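Local structure of putative acyl-[acyl-carrier-protein] desaturase DesA2 (Mycobacterium tuberculosis, 1ZA0) at residues 210-215 and 261-266; 37-42 and 118-123; 23-28 and 190-195. The protein is probably a di-iron acyl-[acyl-carrier-protein] desaturase that introduces double bonds into acyl chains during mycobacterial fatty acid biosynthesis. All blocks are in the same frame, centred on the assembly; numbering follows the deposited sequence.

Contact 1: 210-215 and 261-266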
loop_
_atom_site.group_PDB
_atom_site.type_symbol
_atom_site.label_atom_id
_atom_site.label_comp_id
_atom_site.label_asym_id
_atom_site.label_seq_id
_atom_site.Cartn_x
_atom_site.Cartn_y
_atom_site.Cartn_z
ATOM N N GLU A 210 20.721 -12.222 -10.875
ATOM C CA GLU A 210 19.421 -11.860 -11.423
ATOM C C GLU A 210 18.671 -10.959 -10.418
ATOM O O GLU A 210 18.227 -9.863 -10.773
ATOM C CB GLU A 210 18.608 -13.145 -11.685
ATOM C CG GLU A 210 17.525 -13.005 -12.737
ATOM C CD GLU A 210 16.572 -14.174 -12.743
ATOM O OE1 GLU A 210 15.405 -13.980 -13.175
ATOM O OE2 GLU A 210 16.966 -15.291 -12.284
ATOM N N THR A 211 18.581 -11.441 -9.169
ATOM C CA THR A 211 17.869 -10.747 -8.095
ATOM C C THR A 211 18.506 -9.394 -7.793
ATOM O O THR A 211 17.835 -8.380 -7.758
ATOM C CB THR A 211 17.736 -11.679 -6.887
ATOM O OG1 THR A 211 17.122 -12.915 -7.314
ATOM C CG2 THR A 211 16.727 -11.122 -5.855
ATOM N N ILE A 212 19.826 -9.353 -7.712
ATOM C CA ILE A 212 20.547 -8.117 -7.517
ATOM C C ILE A 212 20.283 -7.110 -8.639
ATOM O O ILE A 212 20.055 -5.915 -8.355
ATOM C CB ILE A 212 22.084 -8.362 -7.260
ATOM C CG1 ILE A 212 22.273 -9.076 -5.905
ATOM C CG2 ILE A 212 22.874 -7.060 -7.255
ATOM C CD1 ILE A 212 23.705 -9.508 -5.561
ATOM N N ALA A 213 20.314 -7.578 -9.881
ATOM C CA ALA A 213 20.044 -6.716 -11.016
ATOM C C ALA A 213 18.626 -6.173 -10.970
ATOM O O ALA A 213 18.424 -5.047 -11.301
ATOM C CB ALA A 213 20.253 -7.483 -12.350
ATOM N N ALA A 214 17.678 -7.015 -10.595
ATOM C CA ALA A 214 16.304 -6.591 -10.438
ATOM C C ALA A 214 16.198 -5.520 -9.331
ATOM O O ALA A 214 15.534 -4.515 -9.515
ATOM C CB ALA A 214 15.424 -7.764 -10.187
ATOM N N ILE A 215 16.920 -5.681 -8.231
ATOM C CA ILE A 215 16.846 -4.726 -7.143
ATOM C C ILE A 215 17.447 -3.413 -7.574
ATOM O O ILE A 215 16.891 -2.321 -7.286
ATOM C CB ILE A 215 17.530 -5.298 -5.854
ATOM C CG1 ILE A 215 16.753 -6.503 -5.333
ATOM C CG2 ILE A 215 17.668 -4.181 -4.808
ATOM C CD1 ILE A 215 17.499 -7.360 -4.289
ATOM N N TRP A 261 17.992 -6.705 3.243
ATOM C CA TRP A 261 18.433 -7.904 2.488
ATOM C C TRP A 261 19.923 -8.231 2.641
ATOM O O TRP A 261 20.416 -9.158 2.013
ATOM C CB TRP A 261 18.096 -7.797 0.958
ATOM C CG TRP A 261 16.617 -8.123 0.652
ATOM C CD1 TRP A 261 15.883 -9.153 1.131
ATOM C CD2 TRP A 261 15.776 -7.393 -0.220
ATOM N NE1 TRP A 261 14.604 -9.111 0.633
ATOM C CE2 TRP A 261 14.522 -8.031 -0.224
ATOM C CE3 TRP A 261 15.958 -6.253 -1.006
ATOM C CZ2 TRP A 261 13.455 -7.536 -0.924
ATOM C CZ3 TRP A 261 14.947 -5.799 -1.740
ATOM C CH2 TRP A 261 13.678 -6.433 -1.703
ATOM N N GLY A 262 20.665 -7.413 3.374
ATOM C CA GLY A 262 22.054 -7.697 3.644
ATOM C C GLY A 262 22.913 -7.195 2.507
ATOM O O GLY A 262 24.088 -7.559 2.371
ATOM N N LEU A 263 22.338 -6.332 1.681
ATOM C CA LEU A 263 23.017 -5.929 0.448
ATOM C C LEU A 263 23.620 -4.535 0.482
ATOM O O LEU A 263 23.887 -3.983 -0.581
ATOM C CB LEU A 263 22.066 -6.051 -0.748
ATOM C CG LEU A 263 21.565 -7.461 -1.034
ATOM C CD1 LEU A 263 20.463 -7.449 -2.076
ATOM C CD2 LEU A 263 22.713 -8.427 -1.417
ATOM N N ALA A 264 23.757 -3.946 1.672
ATOM C CA ALA A 264 24.120 -2.525 1.789
ATOM C C ALA A 264 25.469 -2.190 1.146
ATOM O O ALA A 264 25.618 -1.107 0.604
ATOM C CB ALA A 264 24.095 -2.027 3.268
ATOM N N GLY A 265 26.410 -3.129 1.168
ATOM C CA GLY A 265 27.725 -2.924 0.578
ATOM C C GLY A 265 27.920 -3.589 -0.763
ATOM O O GLY A 265 29.015 -3.650 -1.292
ATOM N N GLU A 266 26.866 -4.167 -1.298
ATOM C CA GLU A 266 26.886 -4.683 -2.655
ATOM C C GLU A 266 27.264 -3.578 -3.637
ATOM O O GLU A 266 26.636 -2.519 -3.628
ATOM C CB GLU A 266 25.507 -5.233 -2.987
ATOM C CG GLU A 266 25.365 -5.919 -4.314
ATOM C CD GLU A 266 26.254 -7.156 -4.432
ATOM O OE1 GLU A 266 26.491 -7.889 -3.411
ATOM O OE2 GLU A 266 26.701 -7.374 -5.566
#
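Ile212, in helix 208-221, and Leu263, in the turn that follows helix 247-260, bring the two backbones nearest, with their CA atoms 8.6 Å apart. No hydrogen bond crosses; two isoleucines one helical turn apart meet the segment 261-266 chiefly through their CD1 methyls. Ile215 CD1 fills the angle between two side chains, 3.8 Å from Trp261 CE3 and 3.7 Å from Leu263 CD1. It approaches the indole obliquely and touches its benzo carbons CE3 and CZ3. Ile212 and Glu266 meet tip to tip: Ile212 CD1 lies 3.6 Å from Glu266 CD, and Ile212 CG2 is 4.0 Å from Glu266 CG. The glutamate chain is bent at chi2 (62°), which places its CD against the methyl. The carboxylate meets the methyl by van der Waals contact alone, while OE1 has a weak, long ion pair with Arg208. The loop is shaped by Gly262, which closes helix 247-260 in a Schellman motif with phi 85°, and by a type I turn from Leu263 to Glu266, in which Glu266 N bonds to Leu263 O at 3.1 Å. Trp261 NE1 is held by Ala197 O of helix 176-206, and Ile215 also touches Val153 of helix 148-172. The arrangement is a Schellman-capped helix end followed by a beta turn, packed on a neighbouring helix of this all-helical, ferritin-clan fold.

Contact 2: 37-42 and 118-123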
loop_
_atom_site.group_PDB
_atom_site.type_symbol
_atom_site.label_atom_id
_atom_site.label_comp_id
_atom_site.label_asym_id
_atom_site.label_seq_id
_atom_site.Cartn_x
_atom_site.Cartn_y
_atom_site.Cartn_z
ATOM N N TYR A 37 -15.101 -0.352 10.771
ATOM C CA TYR A 37 -14.433 0.933 10.846
ATOM C C TYR A 37 -15.188 2.058 10.162
ATOM O O TYR A 37 -14.628 3.155 9.856
ATOM C CB TYR A 37 -13.012 0.802 10.286
ATOM C CG TYR A 37 -12.143 0.071 11.275
ATOM C CD1 TYR A 37 -11.429 0.801 12.274
ATOM C CD2 TYR A 37 -12.074 -1.328 11.281
ATOM C CE1 TYR A 37 -10.655 0.133 13.223
ATOM C CE2 TYR A 37 -11.288 -2.003 12.210
ATOM C CZ TYR A 37 -10.588 -1.274 13.182
ATOM O OH TYR A 37 -9.868 -1.939 14.100
ATOM N N VAL A 38 -16.473 1.806 9.931
ATOM C CA VAL A 38 -17.312 2.811 9.221
ATOM C C VAL A 38 -18.459 3.287 10.126
ATOM O O VAL A 38 -19.259 2.494 10.529
ATOM C CB VAL A 38 -17.892 2.222 7.892
ATOM C CG1 VAL A 38 -18.744 3.237 7.165
ATOM C CG2 VAL A 38 -16.729 1.784 6.988
ATOM N N PRO A 39 -18.513 4.582 10.456
ATOM C CA PRO A 39 -19.540 5.090 11.371
ATOM C C PRO A 39 -20.825 5.368 10.626
ATOM O O PRO A 39 -21.150 6.521 10.330
ATOM C CB PRO A 39 -18.925 6.419 11.899
ATOM C CG PRO A 39 -18.092 6.898 10.747
ATOM C CD PRO A 39 -17.574 5.637 10.059
ATOM N N PHE A 40 -21.498 4.312 10.313
ATOM C CA PHE A 40 -22.708 4.334 9.517
ATOM C C PHE A 40 -23.758 5.258 10.107
ATOM O O PHE A 40 -24.476 5.876 9.334
ATOM C CB PHE A 40 -23.284 2.911 9.372
ATOM C CG PHE A 40 -22.488 2.038 8.432
ATOM C CD1 PHE A 40 -22.508 2.286 7.062
ATOM C CD2 PHE A 40 -21.724 0.987 8.929
ATOM C CE1 PHE A 40 -21.769 1.483 6.194
ATOM C CE2 PHE A 40 -20.945 0.184 8.100
ATOM C CZ PHE A 40 -20.962 0.427 6.712
ATOM N N ASP A 41 -23.812 5.385 11.457
ATOM C CA ASP A 41 -24.766 6.286 12.143
ATOM C C ASP A 41 -24.717 7.689 11.586
ATOM O O ASP A 41 -25.711 8.362 11.624
ATOM C CB ASP A 41 -24.385 6.490 13.633
ATOM C CG ASP A 41 -24.787 5.347 14.519
ATOM O OD1 ASP A 41 -25.425 4.360 14.078
ATOM O OD2 ASP A 41 -24.439 5.336 15.713
ATOM N N GLN A 42 -23.550 8.161 11.143
ATOM C CA GLN A 42 -23.390 9.524 10.578
ATOM C C GLN A 42 -23.827 9.656 9.108
ATOM O O GLN A 42 -23.858 10.738 8.570
ATOM C CB GLN A 42 -21.928 9.923 10.558
ATOM C CG GLN A 42 -21.389 10.110 11.912
ATOM C CD GLN A 42 -19.919 10.439 11.904
ATOM O OE1 GLN A 42 -19.388 11.042 10.927
ATOM N NE2 GLN A 42 -19.249 10.084 13.031
ATOM N N LEU A 118 -15.218 7.062 3.623
ATOM C CA LEU A 118 -15.229 8.359 2.989
ATOM C C LEU A 118 -16.624 8.865 2.525
ATOM O O LEU A 118 -16.913 10.094 2.599
ATOM C CB LEU A 118 -14.295 8.353 1.810
ATOM C CG LEU A 118 -12.790 8.376 2.135
ATOM C CD1 LEU A 118 -11.930 8.294 0.875
ATOM C CD2 LEU A 118 -12.460 9.601 2.975
ATOM N N VAL A 119 -17.425 7.935 2.006
ATOM C CA VAL A 119 -18.723 8.262 1.504
ATOM C C VAL A 119 -19.710 8.444 2.675
ATOM O O VAL A 119 -20.558 9.297 2.601
ATOM C CB VAL A 119 -19.247 7.260 0.440
ATOM C CG1 VAL A 119 -19.624 5.964 1.053
ATOM C CG2 VAL A 119 -20.488 7.892 -0.303
ATOM N N VAL A 120 -19.590 7.670 3.755
ATOM C CA VAL A 120 -20.491 7.803 4.878
ATOM C C VAL A 120 -20.234 9.109 5.616
ATOM O O VAL A 120 -21.178 9.714 6.145
ATOM C CB VAL A 120 -20.343 6.601 5.824
ATOM C CG1 VAL A 120 -20.797 6.874 7.165
ATOM C CG2 VAL A 120 -20.954 5.371 5.220
ATOM N N THR A 121 -18.956 9.485 5.748
ATOM C CA THR A 121 -18.592 10.651 6.514
ATOM C C THR A 121 -18.643 11.920 5.716
ATOM O O THR A 121 -18.488 12.957 6.333
ATOM C CB THR A 121 -17.132 10.574 7.090
ATOM O OG1 THR A 121 -16.199 10.389 6.040
ATOM C CG2 THR A 121 -16.980 9.377 8.027
ATOM N N ARG A 122 -18.762 11.830 4.384
ATOM C CA ARG A 122 -18.734 12.960 3.443
ATOM C C ARG A 122 -17.446 13.801 3.496
ATOM O O ARG A 122 -17.472 15.027 3.278
ATOM C CB ARG A 122 -19.925 13.930 3.744
ATOM C CG ARG A 122 -21.344 13.290 3.940
ATOM C CD ARG A 122 -21.989 13.086 2.691
ATOM N NE ARG A 122 -23.444 12.692 2.630
ATOM C CZ ARG A 122 -24.416 13.467 2.134
ATOM N NH1 ARG A 122 -24.207 14.734 1.811
ATOM N NH2 ARG A 122 -25.615 12.956 1.933
ATOM N N GLU A 123 -16.322 13.161 3.750
ATOM C CA GLU A 123 -15.103 13.864 3.949
ATOM C C GLU A 123 -14.499 14.279 2.629
ATOM O O GLU A 123 -13.621 15.107 2.630
ATOM C CB GLU A 123 -14.134 13.044 4.811
ATOM C CG GLU A 123 -14.492 13.058 6.303
ATOM C CD GLU A 123 -14.275 14.475 6.919
ATOM O OE1 GLU A 123 -13.554 15.330 6.311
ATOM O OE2 GLU A 123 -14.907 14.761 7.937
#
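Val120, in the last turn of helix 95-121, carries most of the apolar contact with the loop at 37-42, and its two methyls have different partners. Val120 CG2 lies 3.6 Å from Val38 CG1 and 3.9 Å from Phe40 CD1, approaching the phenyl ring obliquely, with the two side chains crossing at about a right angle. Val38 CG1, anti to its own backbone N (chi1 -180°), also sits over the centre of the Phe40 ring, 3.5 Å above its plane, so Val38 CG1, Val120 CG2 and the Phe40 ring all touch one another. One residue further on, Thr121 CG2 meets Pro39 CG at 3.8 Å, with Gln42 OE1 lying a little farther from the same methyl.

Polar groups take part mainly through the backbone. Val120 CG1 comes close to the carbonyl of Pro39, 3.2 Å from its O, the same oxygen that accepts Gln42 N at 3.0 Å. Pro39 centres an inverse gamma turn, with a weak bond from Phe40 N to Val38 O, and a short 3-10 segment, 40-42, follows. No hydrogen bond joins the two segments. Thr121 OG1 turns back instead to Tyr117 O within its own helix.

Arg122 is the first residue to leave helical phi/psi, with positive phi (59°); its guanidinium bonds to the carbonyls of Glu44 and Arg52 and makes a cation-pi contact with Phe46. The arrangement is a gamma turn and 3-10 turn in the long connection between helices 9-27 and 63-77, laid against the C-terminal end of helix 95-121, the helix that carries the metal ligand Glu107.

Contact 3: 23-28 and 190-195. With MN (manganese (II) ion), chain B.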
loop_
_atom_site.group_PDB
_atom_site.type_symbol
_atom_site.label_atom_id
_atom_site.label_comp_id
_atom_site.label_asym_id
_atom_site.label_seq_id
_atom_site.Cartn_x
_atom_site.Cartn_y
_atom_site.Cartn_z
ATOM N N THR A 23 1.692 -20.311 5.969
ATOM C CA THR A 23 1.475 -20.877 7.270
ATOM C C THR A 23 1.685 -19.873 8.388
ATOM O O THR A 23 0.901 -19.752 9.310
ATOM C CB THR A 23 2.429 -22.184 7.430
ATOM O OG1 THR A 23 2.079 -23.126 6.413
ATOM C CG2 THR A 23 2.104 -22.902 8.648
ATOM N N ARG A 24 2.786 -19.148 8.344
ATOM C CA ARG A 24 2.966 -18.049 9.272
ATOM C C ARG A 24 1.827 -17.007 9.213
ATOM O O ARG A 24 1.298 -16.570 10.241
ATOM C CB ARG A 24 4.285 -17.351 8.966
ATOM C CG ARG A 24 4.640 -16.276 9.945
ATOM C CD ARG A 24 5.842 -15.457 9.562
ATOM N NE ARG A 24 5.838 -15.107 8.157
ATOM C CZ ARG A 24 5.033 -14.218 7.579
ATOM N NH1 ARG A 24 4.178 -13.554 8.328
ATOM N NH2 ARG A 24 5.121 -13.959 6.268
ATOM N N HIS A 25 1.487 -16.601 8.011
ATOM C CA HIS A 25 0.517 -15.478 7.834
ATOM C C HIS A 25 -0.835 -15.890 8.449
ATOM O O HIS A 25 -1.333 -15.260 9.370
ATOM C CB HIS A 25 0.468 -15.124 6.359
ATOM C CG HIS A 25 -0.354 -13.907 6.032
ATOM N ND1 HIS A 25 0.213 -12.704 5.630
ATOM C CD2 HIS A 25 -1.696 -13.718 6.028
ATOM C CE1 HIS A 25 -0.755 -11.838 5.363
ATOM N NE2 HIS A 25 -1.921 -12.418 5.607
ATOM N N LEU A 26 -1.321 -17.058 8.078
ATOM C CA LEU A 26 -2.535 -17.640 8.723
ATOM C C LEU A 26 -2.507 -17.826 10.226
ATOM O O LEU A 26 -3.492 -17.493 10.923
ATOM C CB LEU A 26 -2.921 -18.940 8.041
ATOM C CG LEU A 26 -3.321 -18.855 6.567
ATOM C CD1 LEU A 26 -3.577 -20.221 5.987
ATOM C CD2 LEU A 26 -4.550 -18.037 6.380
ATOM N N ASP A 27 -1.394 -18.332 10.783
ATOM C CA ASP A 27 -1.338 -18.633 12.233
ATOM C C ASP A 27 -1.219 -17.380 13.080
ATOM O O ASP A 27 -1.520 -17.392 14.250
ATOM C CB ASP A 27 -0.140 -19.562 12.594
ATOM C CG ASP A 27 -0.255 -21.013 11.989
ATOM O OD1 ASP A 27 -1.295 -21.439 11.401
ATOM O OD2 ASP A 27 0.732 -21.798 12.029
ATOM N N THR A 28 -0.745 -16.297 12.494
ATOM C CA THR A 28 -0.657 -14.999 13.178
ATOM C C THR A 28 -1.723 -13.974 12.707
ATOM O O THR A 28 -1.664 -12.820 13.076
ATOM C CB THR A 28 0.747 -14.399 13.043
ATOM O OG1 THR A 28 1.109 -14.227 11.659
ATOM C CG2 THR A 28 1.850 -15.420 13.694
ATOM N N VAL A 190 2.701 -4.226 6.388
ATOM C CA VAL A 190 3.916 -4.791 6.972
ATOM C C VAL A 190 4.016 -6.307 6.672
ATOM O O VAL A 190 5.089 -6.841 6.302
ATOM C CB VAL A 190 4.015 -4.446 8.471
ATOM C CG1 VAL A 190 5.081 -5.314 9.204
ATOM C CG2 VAL A 190 4.276 -2.922 8.663
ATOM N N ARG A 191 2.898 -6.955 6.856
ATOM C CA ARG A 191 2.748 -8.368 6.575
ATOM C C ARG A 191 2.908 -8.719 5.105
ATOM O O ARG A 191 3.557 -9.730 4.767
ATOM C CB ARG A 191 1.439 -8.877 7.155
ATOM C CG ARG A 191 1.460 -8.930 8.634
ATOM C CD ARG A 191 0.071 -9.066 9.265
ATOM N NE ARG A 191 -0.729 -10.207 8.818
ATOM C CZ ARG A 191 -0.625 -11.448 9.319
ATOM N NH1 ARG A 191 0.326 -11.751 10.184
ATOM N NH2 ARG A 191 -1.430 -12.421 8.908
ATOM N N HIS A 192 2.416 -7.833 4.211
ATOM C CA HIS A 192 2.538 -8.032 2.799
ATOM C C HIS A 192 4.025 -7.931 2.399
ATOM O O HIS A 192 4.586 -8.760 1.599
ATOM C CB HIS A 192 1.657 -7.004 2.042
ATOM C CG HIS A 192 0.162 -7.217 2.212
ATOM N ND1 HIS A 192 -0.786 -6.409 1.600
ATOM C CD2 HIS A 192 -0.533 -8.096 2.990
ATOM C CE1 HIS A 192 -1.998 -6.859 1.924
ATOM N NE2 HIS A 192 -1.877 -7.841 2.799
ATOM N N GLU A 193 4.648 -6.876 2.879
ATOM C CA GLU A 193 6.021 -6.660 2.579
ATOM C C GLU A 193 6.899 -7.873 3.055
ATOM O O GLU A 193 7.840 -8.246 2.350
ATOM C CB GLU A 193 6.532 -5.323 3.147
ATOM C CG GLU A 193 7.991 -5.068 2.730
ATOM C CD GLU A 193 8.804 -4.192 3.677
ATOM O OE1 GLU A 193 8.231 -3.639 4.650
ATOM O OE2 GLU A 193 10.042 -4.013 3.403
ATOM N N GLU A 194 6.604 -8.391 4.237
ATOM C CA GLU A 194 7.402 -9.425 4.909
ATOM C C GLU A 194 7.330 -10.664 3.971
ATOM O O GLU A 194 8.313 -11.305 3.672
ATOM C CB GLU A 194 6.804 -9.769 6.273
ATOM C CG GLU A 194 7.394 -10.952 7.049
ATOM C CD GLU A 194 6.745 -11.141 8.390
ATOM O OE1 GLU A 194 5.731 -10.437 8.646
ATOM O OE2 GLU A 194 7.222 -11.945 9.250
ATOM N N PHE A 195 6.133 -10.970 3.529
ATOM C CA PHE A 195 5.874 -12.113 2.645
ATOM C C PHE A 195 6.626 -11.987 1.348
ATOM O O PHE A 195 7.451 -12.870 1.029
ATOM C CB PHE A 195 4.366 -12.285 2.404
ATOM C CG PHE A 195 3.939 -13.696 2.021
ATOM C CD1 PHE A 195 2.983 -14.360 2.758
ATOM C CD2 PHE A 195 4.440 -14.313 0.902
ATOM C CE1 PHE A 195 2.537 -15.639 2.382
ATOM C CE2 PHE A 195 4.024 -15.604 0.539
ATOM C CZ PHE A 195 3.086 -16.269 1.291
HETATM MN MN MN B . -0.482 -4.355 0.514
HETATM O O HOH W 1 2.894 -12.166 5.924
HETATM O O HOH W 2 -0.310 -2.733 -0.916
#
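His25 CG stands anti to its backbone N (chi1 -174°), which sends the ring it carries toward helix 176-206, where the Arg191 chain bends at chi3 (56°) to place NE near that ring. Arg191 NH2 lies 3.2 Å above the ring, over its centre, and donates a nearly straight bond of 2.9 Å to His25 O, reaching it from above the carbonyl plane. Arg191 NH1 donates to Thr28 OG1 at 3.0 Å, the oxygen lying in the guanidinium plane; Thr28 OG1 in turn donates to Arg24 O. Arg191 thus grips the C-terminal end of helix 9-27, whose segment 23-27 runs nearly antiparallel to segment 190-195 of helix 176-206 in the metal-binding helical bundle, axes 11.3 Å apart. Arg24 stacks on Glu194, guanidinium and carboxylate planes 13° apart, with NH1 3.5 Å from OE1: a salt bridge of charges alone. Arg24 NH2 bonds to Asn21. Water 1 joins His25 ND1 (2.8 Å), Arg24 NH2 and Arg191 O. His192, whose ring edge meets His25 CE1, binds manganese through ND1 at 2.3 Å, with Glu107, Glu159, Glu189 and water 2. Glu106 bonds to His192 NE2 and His25 NE2, a second-shell link from helix 9-27 to the metal ligand.

In the fold
Contact 3 opens first along the chain, at 23-28; contact 2 forms within the span it encloses, and contact 1 follows after 190-195. Contacts 1 and 2 lie on opposite sides of the chain's centre, their centres about 44 Å apart. Contact 3 is about 23 Å from contact 1 and about 30 Å from contact 2, centre to centre, and no two contacts touch. Contacts 1 and 3 use the consecutive helices 208-221 and 176-206, with nearest atoms about 7 Å apart. Only contact 3 includes a metal ligand. Contacts 2 and 3 tie a loop and helix 9-27 to ligand-bearing helices 95-121 and 176-206, whereas contact 1 joins helix 208-221 to the loop after helix 247-260.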